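Local coordinates for histidine triad (HIT) protein (Marinobacter aquaeolei, PDB 3OHE) that is probably a nucleotide hydrolase or transferase of the histidine triad (HIT) family and binds calcium ions, at residues L26-W32 against Q112-Y117; W32-V38 against H91-R97; I44-L50 against V87-H91. One frame throughout, in Å; residues are numbered along the deposited sequence.

Contact 1 of 3, residues L26-W32 against Q112-Y117. With GOL (glycerol), chain E.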
loop_
_atom_site.group_PDB
_atom_site.type_symbol
_atom_site.label_atom_id
_atom_site.label_comp_id
_atom_site.label_asym_id
_atom_site.label_seq_id
_atom_site.Cartn_x
_atom_site.Cartn_y
_atom_site.Cartn_z
ATOM N N LEU A 26 0.464 -8.098 15.102
ATOM C CA LEU A 26 1.526 -7.157 15.421
ATOM C C LEU A 26 2.830 -7.655 14.795
ATOM O O LEU A 26 3.292 -8.741 15.135
ATOM C CB LEU A 26 1.730 -7.099 16.926
ATOM C CG LEU A 26 2.790 -6.132 17.475
ATOM C CD1 LEU A 26 2.361 -4.674 17.209
ATOM C CD2 LEU A 26 3.005 -6.429 18.978
HETATM N N MSE A 27 3.417 -6.895 13.896
HETATM C CA MSE A 27 4.754 -7.254 13.376
HETATM C C MSE A 27 5.718 -7.204 14.544
HETATM O O MSE A 27 5.757 -6.202 15.247
HETATM C CB MSE A 27 5.184 -6.315 12.241
HETATM C CG MSE A 27 6.500 -6.717 11.620
HETATM SE SE MSE A 27 6.425 -8.412 10.659
HETATM C CE MSE A 27 6.156 -7.660 8.909
ATOM N N ASN A 28 6.478 -8.290 14.745
ATOM C CA ASN A 28 7.327 -8.410 15.926
ATOM C C ASN A 28 8.670 -7.676 15.803
ATOM O O ASN A 28 9.738 -8.280 15.923
ATOM C CB ASN A 28 7.547 -9.893 16.283
ATOM C CG ASN A 28 8.096 -10.061 17.673
ATOM O OD1 ASN A 28 7.944 -9.182 18.534
ATOM N ND2 ASN A 28 8.764 -11.176 17.898
ATOM N N ASP A 29 8.557 -6.390 15.510
ATOM C CA ASP A 29 9.659 -5.443 15.421
ATOM C C ASP A 29 9.172 -4.189 16.105
ATOM O O ASP A 29 8.313 -3.484 15.572
ATOM C CB ASP A 29 10.065 -5.186 13.959
ATOM C CG ASP A 29 11.285 -4.273 13.848
ATOM O OD1 ASP A 29 11.809 -3.838 14.918
ATOM O OD2 ASP A 29 11.668 -3.961 12.699
ATOM N N ASN A 30 9.714 -3.904 17.295
ATOM C CA ASN A 30 9.239 -2.797 18.096
ATOM C C ASN A 30 9.831 -1.459 17.655
ATOM O O ASN A 30 9.562 -0.423 18.266
ATOM C CB ASN A 30 9.415 -3.040 19.593
ATOM C CG ASN A 30 10.852 -2.955 20.039
ATOM O OD1 ASN A 30 11.706 -2.478 19.311
ATOM N ND2 ASN A 30 11.122 -3.394 21.274
ATOM N N THR A 31 10.599 -1.469 16.567
ATOM C CA THR A 31 11.215 -0.255 16.021
ATOM C C THR A 31 10.150 0.745 15.518
ATOM O O THR A 31 10.358 1.953 15.599
ATOM C CB THR A 31 12.228 -0.614 14.911
ATOM O OG1 THR A 31 13.162 -1.556 15.449
ATOM C CG2 THR A 31 13.010 0.631 14.387
ATOM N N TRP A 32 9.030 0.240 14.996
ATOM C CA TRP A 32 7.898 1.053 14.528
ATOM C C TRP A 32 6.609 0.374 14.957
ATOM O O TRP A 32 6.578 -0.845 14.968
ATOM C CB TRP A 32 7.831 1.203 12.978
ATOM C CG TRP A 32 9.032 1.731 12.335
ATOM C CD1 TRP A 32 9.334 3.051 12.083
ATOM C CD2 TRP A 32 10.150 0.984 11.902
ATOM N NE1 TRP A 32 10.548 3.143 11.496
ATOM C CE2 TRP A 32 11.086 1.911 11.366
ATOM C CE3 TRP A 32 10.429 -0.391 11.828
ATOM C CZ2 TRP A 32 12.290 1.517 10.840
ATOM C CZ3 TRP A 32 11.602 -0.772 11.323
ATOM C CH2 TRP A 32 12.539 0.189 10.812
ATOM N N GLN A 112 17.027 -2.252 8.895
ATOM C CA GLN A 112 17.878 -2.772 9.967
ATOM C C GLN A 112 17.218 -3.997 10.592
ATOM O O GLN A 112 16.038 -4.251 10.363
ATOM C CB GLN A 112 18.149 -1.676 10.996
ATOM C CG GLN A 112 16.881 -0.960 11.529
ATOM C CD GLN A 112 17.217 0.347 12.206
ATOM O OE1 GLN A 112 17.750 1.269 11.572
ATOM N NE2 GLN A 112 16.920 0.442 13.495
ATOM N N PRO A 113 17.970 -4.787 11.374
ATOM C CA PRO A 113 17.345 -6.006 11.945
ATOM C C PRO A 113 16.121 -5.692 12.859
ATOM O O PRO A 113 16.119 -4.646 13.499
ATOM C CB PRO A 113 18.463 -6.608 12.798
ATOM C CG PRO A 113 19.728 -6.006 12.275
ATOM C CD PRO A 113 19.374 -4.623 11.798
ATOM N N PRO A 114 15.149 -6.604 12.943
ATOM C CA PRO A 114 14.011 -6.372 13.850
ATOM C C PRO A 114 14.399 -6.526 15.301
ATOM O O PRO A 114 15.327 -7.301 15.631
ATOM C CB PRO A 114 13.057 -7.500 13.503
ATOM C CG PRO A 114 13.972 -8.618 13.040
ATOM C CD PRO A 114 15.056 -7.913 12.281
ATOM N N VAL A 115 13.710 -5.792 16.163
ATOM C CA VAL A 115 13.887 -5.924 17.597
ATOM C C VAL A 115 12.576 -6.519 18.150
ATOM O O VAL A 115 11.538 -5.849 18.123
ATOM C CB VAL A 115 14.211 -4.571 18.240
ATOM C CG1 VAL A 115 14.301 -4.683 19.766
ATOM C CG2 VAL A 115 15.491 -3.996 17.625
ATOM N N PRO A 116 12.616 -7.757 18.669
ATOM C CA PRO A 116 11.366 -8.364 19.136
ATOM C C PRO A 116 10.796 -7.617 20.355
ATOM O O PRO A 116 11.533 -7.060 21.174
ATOM C CB PRO A 116 11.778 -9.777 19.539
ATOM C CG PRO A 116 13.270 -9.690 19.768
ATOM C CD PRO A 116 13.787 -8.635 18.843
ATOM N N TYR A 117 9.486 -7.611 20.458
ATOM C CA TYR A 117 8.810 -7.089 21.620
ATOM C C TYR A 117 9.144 -7.931 22.835
ATOM O O TYR A 117 9.097 -9.167 22.785
ATOM C CB TYR A 117 7.275 -7.106 21.403
ATOM C CG TYR A 117 6.765 -5.984 20.530
ATOM C CD1 TYR A 117 6.866 -6.018 19.152
ATOM C CD2 TYR A 117 6.172 -4.861 21.107
ATOM C CE1 TYR A 117 6.392 -4.968 18.390
ATOM C CE2 TYR A 117 5.710 -3.800 20.358
ATOM C CZ TYR A 117 5.845 -3.846 18.981
ATOM O OH TYR A 117 5.364 -2.782 18.258
HETATM C C1 GOL E . 12.620 -5.605 10.189
HETATM O O1 GOL E . 11.309 -5.752 10.748
HETATM C C2 GOL E . 12.437 -5.197 8.731
HETATM O O2 GOL E . 13.707 -4.965 8.159
HETATM C C3 GOL E . 11.662 -6.278 7.968
HETATM O O3 GOL E . 11.244 -5.819 6.706
HETATM O O HOH W 1 5.319 -3.278 15.624
HETATM O O HOH W 2 8.617 -11.230 20.944
HETATM O O HOH W 3 14.041 -2.743 11.986
HETATM O O HOH W 4 15.891 -1.286 15.179
#
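Three direct hydrogen bonds join these segments, and two of them pair a side-chain carboxylate or amide oxygen with a backbone NH. Asn30 N donates to Val115 O at 2.8 Å, Tyr117 N to Asn28 OD1 at 2.9 Å, and Val115 N to Asp29 OD1 at 3.0 Å. That Asp29 oxygen works hard: it also receives Thr31 N at 3.1 Å, which makes an Asx turn, and Thr31 OG1 at 2.7 Å. The chain is already bent one residue earlier, where Asn28 centres an inverse gamma turn closed by Asp29 N to Met27 O at 2.8 Å. The other carboxylate oxygen, Asp29 OD2, accepts from glycerol O1 at 2.7 Å; the glycerol, probably from the crystallisation liquor, is also bonded to Gly110. Waters add bridges: one links Tyr117 OH (2.7 Å) with Met27 O (3.0 Å) and Trp32 O (2.8 Å), another Thr31 OG1 (2.8 Å) with Gln112 NE2 (2.6 Å).

Packing centres on the Tyr117 ring, held between two CH-pi contacts: Leu26 CD2 lies 3.7 Å from the ring centroid over one face, Asn30 CB 3.6 Å from it over the opposite face. Asn30 ND2 meanwhile bonds Gln121.

This is structural packing that joins the turn after strand 22-27 to the extended, proline-rich lead-in to helix 119-135. Leu26 and Tyr117 both rest on Val125 of that helix, while Met27 lies against Trp34, Ile36 and His93 of the sheet.

Contact 2 of 3, residues W32-V38 against H91-R97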
loop_
_atom_site.group_PDB
_atom_site.type_symbol
_atom_site.label_atom_id
_atom_site.label_comp_id
_atom_site.label_asym_id
_atom_site.label_seq_id
_atom_site.Cartn_x
_atom_site.Cartn_y
_atom_site.Cartn_z
ATOM N N TRP A 32 9.030 0.240 14.996
ATOM C CA TRP A 32 7.898 1.053 14.528
ATOM C C TRP A 32 6.609 0.374 14.957
ATOM O O TRP A 32 6.578 -0.845 14.968
ATOM C CB TRP A 32 7.831 1.203 12.978
ATOM C CG TRP A 32 9.032 1.731 12.335
ATOM C CD1 TRP A 32 9.334 3.051 12.083
ATOM C CD2 TRP A 32 10.150 0.984 11.902
ATOM N NE1 TRP A 32 10.548 3.143 11.496
ATOM C CE2 TRP A 32 11.086 1.911 11.366
ATOM C CE3 TRP A 32 10.429 -0.391 11.828
ATOM C CZ2 TRP A 32 12.290 1.517 10.840
ATOM C CZ3 TRP A 32 11.602 -0.772 11.323
ATOM C CH2 TRP A 32 12.539 0.189 10.812
ATOM N N PRO A 33 5.523 1.140 15.227
ATOM C CA PRO A 33 4.195 0.539 15.418
ATOM C C PRO A 33 3.706 -0.003 14.087
ATOM O O PRO A 33 3.507 0.778 13.136
ATOM C CB PRO A 33 3.345 1.715 15.935
ATOM C CG PRO A 33 4.350 2.774 16.398
ATOM C CD PRO A 33 5.487 2.610 15.453
ATOM N N TRP A 34 3.539 -1.309 13.994
ATOM C CA TRP A 34 3.371 -1.981 12.691
ATOM C C TRP A 34 2.377 -3.118 12.872
ATOM O O TRP A 34 2.647 -4.093 13.573
ATOM C CB TRP A 34 4.749 -2.442 12.227
ATOM C CG TRP A 34 4.862 -3.130 10.908
ATOM C CD1 TRP A 34 3.898 -3.609 10.101
ATOM C CD2 TRP A 34 6.103 -3.423 10.282
ATOM N NE1 TRP A 34 4.471 -4.186 8.980
ATOM C CE2 TRP A 34 5.837 -4.101 9.085
ATOM C CE3 TRP A 34 7.436 -3.224 10.655
ATOM C CZ2 TRP A 34 6.874 -4.540 8.250
ATOM C CZ3 TRP A 34 8.439 -3.649 9.824
ATOM C CH2 TRP A 34 8.157 -4.291 8.641
ATOM N N VAL A 35 1.201 -2.944 12.261
ATOM C CA VAL A 35 0.087 -3.895 12.372
ATOM C C VAL A 35 -0.273 -4.389 10.964
ATOM O O VAL A 35 -0.328 -3.584 10.005
ATOM C CB VAL A 35 -1.114 -3.237 13.062
ATOM C CG1 VAL A 35 -2.352 -4.145 13.039
ATOM C CG2 VAL A 35 -0.754 -2.848 14.511
ATOM N N ILE A 36 -0.570 -5.691 10.873
ATOM C CA ILE A 36 -0.872 -6.341 9.621
ATOM C C ILE A 36 -2.305 -6.847 9.693
ATOM O O ILE A 36 -2.693 -7.463 10.685
ATOM C CB ILE A 36 0.132 -7.480 9.380
ATOM C CG1 ILE A 36 1.569 -6.913 9.348
ATOM C CG2 ILE A 36 -0.184 -8.222 8.085
ATOM C CD1 ILE A 36 2.628 -7.956 9.209
ATOM N N LEU A 37 -3.089 -6.575 8.642
ATOM C CA LEU A 37 -4.408 -7.191 8.463
ATOM C C LEU A 37 -4.305 -8.316 7.463
ATOM O O LEU A 37 -3.813 -8.102 6.347
ATOM C CB LEU A 37 -5.439 -6.174 7.959
ATOM C CG LEU A 37 -5.816 -5.050 8.901
ATOM C CD1 LEU A 37 -6.837 -4.126 8.210
ATOM C CD2 LEU A 37 -6.371 -5.608 10.200
ATOM N N VAL A 38 -4.733 -9.510 7.862
ATOM C CA VAL A 38 -4.707 -10.687 6.984
ATOM C C VAL A 38 -6.156 -11.152 6.781
ATOM O O VAL A 38 -6.751 -11.771 7.670
ATOM C CB VAL A 38 -3.891 -11.836 7.539
ATOM C CG1 VAL A 38 -3.719 -12.917 6.450
ATOM C CG2 VAL A 38 -2.510 -11.356 8.055
ATOM N N HIS A 91 -1.644 -9.752 2.728
ATOM C CA HIS A 91 -1.605 -9.129 4.027
ATOM C C HIS A 91 -1.286 -7.654 3.823
ATOM O O HIS A 91 -0.494 -7.300 2.959
ATOM C CB HIS A 91 -0.642 -9.858 4.967
ATOM C CG HIS A 91 0.782 -9.888 4.512
ATOM N ND1 HIS A 91 1.226 -10.742 3.533
ATOM C CD2 HIS A 91 1.888 -9.249 4.976
ATOM C CE1 HIS A 91 2.542 -10.601 3.393
ATOM N NE2 HIS A 91 2.965 -9.684 4.244
ATOM N N LEU A 92 -1.896 -6.817 4.656
ATOM C CA LEU A 92 -1.829 -5.379 4.458
ATOM C C LEU A 92 -1.094 -4.750 5.638
ATOM O O LEU A 92 -1.563 -4.826 6.779
ATOM C CB LEU A 92 -3.270 -4.853 4.279
ATOM C CG LEU A 92 -3.492 -3.416 3.861
ATOM C CD1 LEU A 92 -2.845 -3.189 2.462
ATOM C CD2 LEU A 92 -4.989 -3.036 3.822
ATOM N N HIS A 93 0.059 -4.152 5.356
ATOM C CA HIS A 93 0.905 -3.470 6.353
ATOM C C HIS A 93 0.379 -2.097 6.680
ATOM O O HIS A 93 0.022 -1.354 5.779
ATOM C CB HIS A 93 2.323 -3.289 5.795
ATOM C CG HIS A 93 3.024 -4.554 5.451
ATOM N ND1 HIS A 93 3.615 -5.340 6.407
ATOM C CD2 HIS A 93 3.278 -5.116 4.253
ATOM C CE1 HIS A 93 4.182 -6.365 5.801
ATOM N NE2 HIS A 93 3.991 -6.255 4.498
ATOM N N HIS A 94 0.372 -1.762 7.974
ATOM C CA HIS A 94 0.015 -0.430 8.479
ATOM C C HIS A 94 1.106 -0.001 9.459
ATOM O O HIS A 94 1.225 -0.591 10.534
ATOM C CB HIS A 94 -1.342 -0.452 9.194
ATOM C CG HIS A 94 -2.464 -0.964 8.362
ATOM N ND1 HIS A 94 -2.630 -2.296 8.071
ATOM C CD2 HIS A 94 -3.453 -0.314 7.726
ATOM C CE1 HIS A 94 -3.686 -2.428 7.283
ATOM N NE2 HIS A 94 -4.211 -1.243 7.061
ATOM N N ILE A 95 1.910 0.971 9.037
ATOM C CA ILE A 95 3.113 1.348 9.802
ATOM C C ILE A 95 3.032 2.835 10.146
ATOM O O ILE A 95 2.877 3.673 9.254
ATOM C CB ILE A 95 4.391 1.058 9.020
ATOM C CG1 ILE A 95 4.385 -0.385 8.466
ATOM C CG2 ILE A 95 5.620 1.298 9.920
ATOM C CD1 ILE A 95 5.486 -0.691 7.485
ATOM N N VAL A 96 3.058 3.150 11.434
ATOM C CA VAL A 96 3.130 4.542 11.882
ATOM C C VAL A 96 4.553 5.048 11.753
ATOM O O VAL A 96 5.486 4.411 12.232
ATOM C CB VAL A 96 2.631 4.689 13.343
ATOM C CG1 VAL A 96 2.765 6.153 13.790
ATOM C CG2 VAL A 96 1.224 4.205 13.496
ATOM N N ARG A 97 4.699 6.190 11.084
ATOM C CA ARG A 97 6.011 6.802 10.886
ATOM C C ARG A 97 6.122 8.128 11.630
ATOM O O ARG A 97 5.110 8.824 11.844
ATOM C CB ARG A 97 6.263 7.067 9.385
ATOM C CG ARG A 97 6.135 5.852 8.512
ATOM C CD ARG A 97 7.098 4.737 8.872
ATOM N NE ARG A 97 8.489 5.194 8.859
ATOM C CZ ARG A 97 9.261 5.228 7.787
ATOM N NH1 ARG A 97 8.821 4.836 6.621
ATOM N NH2 ARG A 97 10.503 5.686 7.886
#
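Trp32 opens the pairing from just before the strand, with its CB 3.8 Å from Ile95 CG2. Next, Pro33 O accepts from Val96 N at 3.0 Å, and Pro33 CG packs 4.0 Å from Val96 CB. Trp34 faces Ile95 in a non-hydrogen-bonded pair, CA to CA 4.4 Å; Ile95 CG1 sits over the five-membered ring of the indole, 3.6 Å from its centroid, and Trp34 NE1 donates to His93 ND1 at 2.9 Å, which helps to orient that imidazole. Val35 and His94 form a hydrogen-bonded pair: Val35 N gives to His94 O at 2.9 Å, and Val35 O takes both His94 N (2.8 Å) and His94 ND1 (3.3 Å). Ile36 meets His93, and its CG2 touches His91 CB at 3.6 Å. Leu37 closes two bonds with Leu92, N to O 3.0 Å and O to N 2.9 Å, before Val38 CG2 reaches His91 CB at 3.9 Å.

Residues 89-95 align with the HIT signature HφHφHφφ, Gln89 replacing the first histidine and His94 in one of the hydrophobic positions, so His91 probably corresponds to the nucleophile of related enzymes; its NE2 bonds a glycerol.

The two antiparallel strands lie mid-sheet, between strands 22-27 and 77-82. Val35, Leu92 and His94 face helix 52-72, where His94 NE2 bonds Ser62, whereas Trp34 and His93 meet Trp109 across the other face.

Contact 3 of 3, residues I44-L50 against V87-H91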
loop_
_atom_site.group_PDB
_atom_site.type_symbol
_atom_site.label_atom_id
_atom_site.label_comp_id
_atom_site.label_asym_id
_atom_site.label_seq_id
_atom_site.Cartn_x
_atom_site.Cartn_y
_atom_site.Cartn_z
ATOM N N ILE A 44 -5.747 -16.070 -1.651
ATOM C CA ILE A 44 -5.740 -14.701 -2.191
ATOM C C ILE A 44 -4.334 -14.135 -2.159
ATOM O O ILE A 44 -3.742 -14.098 -1.083
ATOM C CB ILE A 44 -6.667 -13.797 -1.354
ATOM C CG1 ILE A 44 -8.099 -14.351 -1.288
ATOM C CG2 ILE A 44 -6.656 -12.351 -1.919
ATOM C CD1 ILE A 44 -8.797 -14.430 -2.681
ATOM N N ARG A 45 -3.824 -13.713 -3.319
ATOM C CA ARG A 45 -2.498 -13.099 -3.436
ATOM C C ARG A 45 -2.548 -11.566 -3.457
ATOM O O ARG A 45 -1.621 -10.923 -2.997
ATOM C CB ARG A 45 -1.792 -13.601 -4.711
ATOM C CG ARG A 45 -1.430 -15.073 -4.662
ATOM C CD ARG A 45 -1.039 -15.616 -6.048
ATOM N NE ARG A 45 0.015 -14.834 -6.677
ATOM C CZ ARG A 45 1.312 -14.996 -6.469
ATOM N NH1 ARG A 45 1.754 -15.983 -5.713
ATOM N NH2 ARG A 45 2.204 -14.192 -7.080
ATOM N N GLU A 46 -3.610 -11.010 -4.027
ATOM C CA GLU A 46 -3.727 -9.604 -4.337
ATOM C C GLU A 46 -5.073 -9.071 -3.860
ATOM O O GLU A 46 -6.064 -9.797 -3.862
ATOM C CB GLU A 46 -3.680 -9.377 -5.867
ATOM C CG GLU A 46 -2.457 -9.961 -6.563
ATOM C CD GLU A 46 -1.161 -9.211 -6.255
ATOM O OE1 GLU A 46 -1.176 -8.149 -5.555
ATOM O OE2 GLU A 46 -0.091 -9.687 -6.752
ATOM N N ILE A 47 -5.129 -7.784 -3.538
ATOM C CA ILE A 47 -6.380 -7.169 -3.132
ATOM C C ILE A 47 -7.486 -7.373 -4.164
ATOM O O ILE A 47 -8.617 -7.694 -3.813
ATOM C CB ILE A 47 -6.214 -5.646 -2.821
ATOM C CG1 ILE A 47 -5.262 -5.421 -1.654
ATOM C CG2 ILE A 47 -7.607 -4.957 -2.617
ATOM C CD1 ILE A 47 -4.685 -3.983 -1.646
ATOM N N TYR A 48 -7.118 -7.222 -5.434
ATOM C CA TYR A 48 -8.091 -7.292 -6.495
ATOM C C TYR A 48 -8.726 -8.684 -6.665
ATOM O O TYR A 48 -9.733 -8.817 -7.388
ATOM C CB TYR A 48 -7.494 -6.769 -7.826
ATOM C CG TYR A 48 -6.381 -7.604 -8.407
ATOM C CD1 TYR A 48 -6.630 -8.801 -9.080
ATOM C CD2 TYR A 48 -5.085 -7.165 -8.376
ATOM C CE1 TYR A 48 -5.600 -9.526 -9.617
ATOM C CE2 TYR A 48 -4.059 -7.872 -8.939
ATOM C CZ TYR A 48 -4.317 -9.039 -9.554
ATOM O OH TYR A 48 -3.291 -9.740 -10.113
ATOM N N GLU A 49 -8.129 -9.717 -6.064
ATOM C CA GLU A 49 -8.660 -11.080 -6.183
ATOM C C GLU A 49 -9.752 -11.339 -5.165
ATOM O O GLU A 49 -10.422 -12.367 -5.234
ATOM C CB GLU A 49 -7.542 -12.111 -6.027
ATOM C CG GLU A 49 -6.580 -12.085 -7.195
ATOM C CD GLU A 49 -5.373 -12.970 -6.989
ATOM O OE1 GLU A 49 -4.937 -13.167 -5.841
ATOM O OE2 GLU A 49 -4.827 -13.454 -7.983
ATOM N N LEU A 50 -9.944 -10.447 -4.191
ATOM C CA LEU A 50 -11.060 -10.572 -3.264
ATOM C C LEU A 50 -12.346 -10.185 -4.018
ATOM O O LEU A 50 -12.350 -9.286 -4.847
ATOM C CB LEU A 50 -10.901 -9.629 -2.090
ATOM C CG LEU A 50 -9.868 -9.980 -1.035
ATOM C CD1 LEU A 50 -9.692 -8.774 -0.111
ATOM C CD2 LEU A 50 -10.277 -11.221 -0.210
ATOM N N VAL A 87 5.791 -13.932 0.541
ATOM C CA VAL A 87 4.660 -14.554 1.223
ATOM C C VAL A 87 3.443 -14.312 0.373
ATOM O O VAL A 87 2.998 -13.164 0.228
ATOM C CB VAL A 87 4.497 -13.983 2.635
ATOM C CG1 VAL A 87 3.217 -14.502 3.271
ATOM C CG2 VAL A 87 5.755 -14.319 3.482
ATOM N N PRO A 88 2.883 -15.370 -0.221
ATOM C CA PRO A 88 1.828 -15.151 -1.233
ATOM C C PRO A 88 0.455 -14.819 -0.643
ATOM O O PRO A 88 -0.380 -14.290 -1.341
ATOM C CB PRO A 88 1.780 -16.488 -1.995
ATOM C CG PRO A 88 2.210 -17.524 -0.957
ATOM C CD PRO A 88 3.287 -16.791 -0.147
ATOM N N GLN A 89 0.279 -15.046 0.644
ATOM C CA GLN A 89 -0.968 -14.772 1.325
ATOM C C GLN A 89 -1.141 -13.273 1.524
ATOM O O GLN A 89 -0.363 -12.649 2.226
ATOM C CB GLN A 89 -0.964 -15.497 2.649
ATOM C CG GLN A 89 -2.243 -15.319 3.486
ATOM C CD GLN A 89 -2.285 -16.301 4.628
ATOM O OE1 GLN A 89 -1.752 -16.048 5.711
ATOM N NE2 GLN A 89 -2.855 -17.479 4.363
ATOM N N LEU A 90 -2.190 -12.716 0.942
ATOM C CA LEU A 90 -2.464 -11.285 1.017
ATOM C C LEU A 90 -2.438 -10.811 2.483
ATOM O O LEU A 90 -3.155 -11.341 3.334
ATOM C CB LEU A 90 -3.833 -10.971 0.435
ATOM C CG LEU A 90 -4.357 -9.527 0.599
ATOM C CD1 LEU A 90 -3.431 -8.525 -0.078
ATOM C CD2 LEU A 90 -5.780 -9.439 0.095
ATOM N N HIS A 91 -1.644 -9.752 2.728
ATOM C CA HIS A 91 -1.605 -9.129 4.027
ATOM C C HIS A 91 -1.286 -7.654 3.823
ATOM O O HIS A 91 -0.494 -7.300 2.959
ATOM C CB HIS A 91 -0.642 -9.858 4.967
ATOM C CG HIS A 91 0.782 -9.888 4.512
ATOM N ND1 HIS A 91 1.226 -10.742 3.533
ATOM C CD2 HIS A 91 1.888 -9.249 4.976
ATOM C CE1 HIS A 91 2.542 -10.601 3.393
ATOM N NE2 HIS A 91 2.965 -9.684 4.244
#
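Two loops meet here, at the end of the molecule where strand 92-97 begins: one leads into helix 52-72, the other into that strand. A single backbone bond ties them, Leu90 N to Ile44 O at 2.9 Å, supported by a CA-H...O contact from Arg45 CA to Pro88 O at 3.2 Å. Leu90 contributes the largest share of the packing, with 109 Å² of it covered by 44-50. Its CD2 touches Ile44 CG2 at 3.6 Å and Leu50 CD1 at 4.0 Å, and its CD1 reaches Ile47 CG1 at 3.9 Å. Leu90 lies in the HIT signature between Gln89 and His91, and as in related enzymes the main chain steers the probable nucleophile: His91 ND1 donates to Gln89 O at 2.8 Å. Within 44-50, Glu49 OE1 accepts from Arg45 N at 2.8 Å and Glu46 N at 3.1 Å, at the bend before the short 3-10 turn 47-49. Glu46 OE2 forms a salt bridge with Lys77 NZ and accepts a hydrogen bond from Met78 N, both of the second subunit.

Overall arrangement
Contact 2 is the hub, about 3 Å from the centre of the chain (centre to centre), and the other two flank it: the centre of contact 1 lies about 11 Å away, that of contact 3 about 16 Å, while contacts 1 and 3 are about 23 Å apart. Along the chain they are nested, contact 3 inside the loop closed by contact 2, and that inside the loop closed by contact 1. Trp32 is common to contacts 1 and 2, which meet through the neighbouring strands 22-27 and 34-39; His91 is common to contacts 2 and 3. The probable nucleophile His91 follows Leu90, which packs on subunit-facing loop 44-50; contact 1 attaches the C-terminal helix's lead-in to the sheet.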